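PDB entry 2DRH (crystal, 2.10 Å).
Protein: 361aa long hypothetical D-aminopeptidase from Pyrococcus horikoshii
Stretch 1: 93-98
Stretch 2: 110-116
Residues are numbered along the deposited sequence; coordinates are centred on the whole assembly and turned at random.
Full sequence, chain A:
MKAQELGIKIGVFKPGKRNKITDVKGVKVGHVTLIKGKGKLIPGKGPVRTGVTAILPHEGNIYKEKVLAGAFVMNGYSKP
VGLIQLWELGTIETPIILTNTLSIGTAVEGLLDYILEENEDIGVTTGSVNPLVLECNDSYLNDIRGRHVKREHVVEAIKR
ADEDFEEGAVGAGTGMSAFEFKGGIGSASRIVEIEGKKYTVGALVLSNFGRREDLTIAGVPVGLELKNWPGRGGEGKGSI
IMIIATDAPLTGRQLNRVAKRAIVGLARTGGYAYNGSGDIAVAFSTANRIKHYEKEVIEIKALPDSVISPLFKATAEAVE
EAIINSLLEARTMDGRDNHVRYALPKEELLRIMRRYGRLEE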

# COMPACT_ATOMS: atom_id res chain seq x y z
N GLU A 93 -17.55 8.88 7.65
CA GLU A 93 -18.46 9.27 8.72
C GLU A 93 -18.72 10.75 8.82
O GLU A 93 -19.15 11.25 9.87
N THR A 94 -18.47 11.46 7.73
CA THR A 94 -18.67 12.89 7.70
C THR A 94 -18.99 13.30 6.29
O THR A 94 -18.74 12.54 5.35
N PRO A 95 -19.59 14.48 6.11
CA PRO A 95 -19.87 14.86 4.73
C PRO A 95 -18.49 15.10 4.09
O PRO A 95 -17.52 15.35 4.80
N ILE A 96 -18.42 15.01 2.77
CA ILE A 96 -17.17 15.18 2.05
C ILE A 96 -17.02 16.63 1.62
O ILE A 96 -17.89 17.17 0.95
N ILE A 97 -15.90 17.23 1.99
CA ILE A 97 -15.65 18.63 1.69
C ILE A 97 -14.48 18.84 0.74
O ILE A 97 -13.43 18.20 0.87
N LEU A 98 -14.69 19.74 -0.21
CA LEU A 98 -13.68 20.07 -1.19
C LEU A 98 -13.47 21.58 -1.10
O LEU A 98 -14.42 22.33 -0.90
N GLY A 110 -14.50 24.20 10.09
CA GLY A 110 -15.92 24.34 9.80
C GLY A 110 -16.66 23.02 9.85
O GLY A 110 -17.76 22.93 10.41
N LEU A 111 -16.07 22.00 9.24
CA LEU A 111 -16.67 20.68 9.22
C LEU A 111 -16.91 20.21 10.66
O LEU A 111 -17.98 19.69 10.99
N LEU A 112 -15.90 20.38 11.51
CA LEU A 112 -16.05 19.98 12.90
C LEU A 112 -17.16 20.80 13.57
O LEU A 112 -17.86 20.29 14.44
N ASP A 113 -17.31 22.06 13.16
CA ASP A 113 -18.36 22.89 13.73
C ASP A 113 -19.70 22.18 13.52
O ASP A 113 -20.51 22.05 14.45
N TYR A 114 -19.93 21.74 12.29
CA TYR A 114 -21.16 21.05 11.93
C TYR A 114 -21.31 19.74 12.69
O TYR A 114 -22.31 19.50 13.35
N ILE A 115 -20.28 18.89 12.60
CA ILE A 115 -20.27 17.58 13.24
C ILE A 115 -20.49 17.58 14.75
O ILE A 115 -21.28 16.78 15.26
N LEU A 116 -19.79 18.46 15.46
CA LEU A 116 -19.94 18.50 16.92
C LEU A 116 -21.33 18.99 17.30
O LEU A 116 -21.86 18.62 18.35

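The contact between the 93-98 segment and the 110-116 helix is small, burying 226 Å² in total, and it is built around Leu-111. This residue lies on the helix face turned to the other segment, its CA-to-CB bond points toward it, and its chi1 t, chi2 p rotamer places its two methyls against Pro-95, Ile-97 and Thr-94 of the other segment. The CD1 methyl of Leu-111 meets CG of Pro-95 at 3.5 Å, a tight van der Waals approach. Its CD2 methyl lies 4.1 Å from CG1 of Ile-97 and 4.2 Å from OG1 of Thr-94, and CD1 is almost as near to Ile-97, so that the leucine fork reaches from the loop into the start of the strand.

Ile-97 also points toward the helix from the strand, with chi1 and chi2 both m, and touches no residue of the helix other than Leu-111. The side chains of its neighbours do not join in: Ile-96 points away, in keeping with the alternation of an extended chain, and Leu-98 is out of reach.

Pro-95, whose ring has the C-gamma endo pucker, points toward the helix and serves two residues there. Besides packing against Leu-111, its CG comes within 4.4 Å of CD2 of Tyr-114. The tyrosine, which points toward the segment with chi1 t and chi2 at 73°, receives the proline obliquely, and the looser spacing makes this a peripheral contact. The tyrosine hydroxyl, at the far end of the ring, takes no part in it.

One helical turn beyond Leu-111, Ile-115 also points toward the segment and supplies the other close approach. Its m, t rotamer extends CD1 to within 3.4 Å of CG2 of Thr-94, methyl against methyl. The turn that sets these two helix residues on the same side is closed by the backbone hydrogen bond from Ile-115 N to Leu-111 O, 2.9 Å long.

Thr-94 marks the polar edge. Pointing toward the helix with chi1 p, it offers its methyl to Ile-115 while its hydroxyl lies beside the Leu-111 methyl, which can provide no hydrogen-bonding partner. The hydroxyl is instead satisfied elsewhere in the structure; OG1 also lies 3.2 Å from O of Pro-95, within its own segment. Glu-93 points sideways and its side chain makes no contact with the helix, its carboxylate oxygens both hydrogen-bonded elsewhere, as are those of Asp-113, which is out of reach of the contact. No hydrogen bond joins the two segments, so their direct association rests on the fit of apolar groups around Leu-111, flanked by the Thr-94 and Ile-115 pair.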

# COMPACT_ATOMS: atom_id res chain seq x y z
CB GLU A 93 -17.90 8.77 10.06
CG GLU A 93 -16.44 9.17 10.30
CD GLU A 93 -15.90 8.67 11.63
OE1 GLU A 93 -16.14 7.48 11.97
OE2 GLU A 93 -15.23 9.46 12.33
CB THR A 94 -17.37 13.65 8.09
OG1 THR A 94 -16.39 13.46 7.06
CG2 THR A 94 -16.82 13.12 9.43
CB PRO A 95 -20.70 16.14 4.86
CG PRO A 95 -20.35 16.66 6.21
CD PRO A 95 -20.22 15.42 7.05
CB ILE A 96 -17.12 14.27 0.82
CG1 ILE A 96 -17.52 12.85 1.24
CG2 ILE A 96 -15.72 14.29 0.21
CD1 ILE A 96 -17.66 11.88 0.09
CB ILE A 97 -15.37 19.42 3.01
CG1 ILE A 97 -16.52 19.21 4.00
CG2 ILE A 97 -15.18 20.90 2.70
CD1 ILE A 97 -17.83 19.82 3.54
CB LEU A 98 -14.15 19.69 -2.59
CG LEU A 98 -14.71 18.27 -2.75
CD1 LEU A 98 -15.02 17.99 -4.22
CD2 LEU A 98 -13.72 17.26 -2.22
CB LEU A 111 -15.75 19.70 8.49
CG LEU A 111 -16.20 18.24 8.40
CD1 LEU A 111 -17.63 18.17 7.87
CD2 LEU A 111 -15.25 17.48 7.50
CB LEU A 112 -14.74 20.17 13.67
CG LEU A 112 -13.61 19.18 13.37
CD1 LEU A 112 -12.40 19.52 14.21
CD2 LEU A 112 -14.09 17.76 13.68
CB ASP A 113 -18.42 24.26 13.05
CG ASP A 113 -17.30 25.19 13.48
OD1 ASP A 113 -16.67 24.95 14.54
OD2 ASP A 113 -17.06 26.18 12.76
CB TYR A 114 -21.19 20.78 10.42
CG TYR A 114 -22.40 19.99 9.95
CD1 TYR A 114 -23.67 20.58 9.89
CD2 TYR A 114 -22.28 18.65 9.59
CE1 TYR A 114 -24.79 19.85 9.49
CE2 TYR A 114 -23.40 17.91 9.18
CZ TYR A 114 -24.64 18.51 9.14
OH TYR A 114 -25.74 17.78 8.74
CB ILE A 115 -18.96 16.83 12.92
CG1 ILE A 115 -18.89 16.53 11.42
CG2 ILE A 115 -18.88 15.53 13.73
CD1 ILE A 115 -17.53 16.03 10.95
CB LEU A 116 -18.87 19.39 17.55
CG LEU A 116 -17.42 18.92 17.32
CD1 LEU A 116 -16.46 19.89 17.97
CD2 LEU A 116 -17.24 17.53 17.89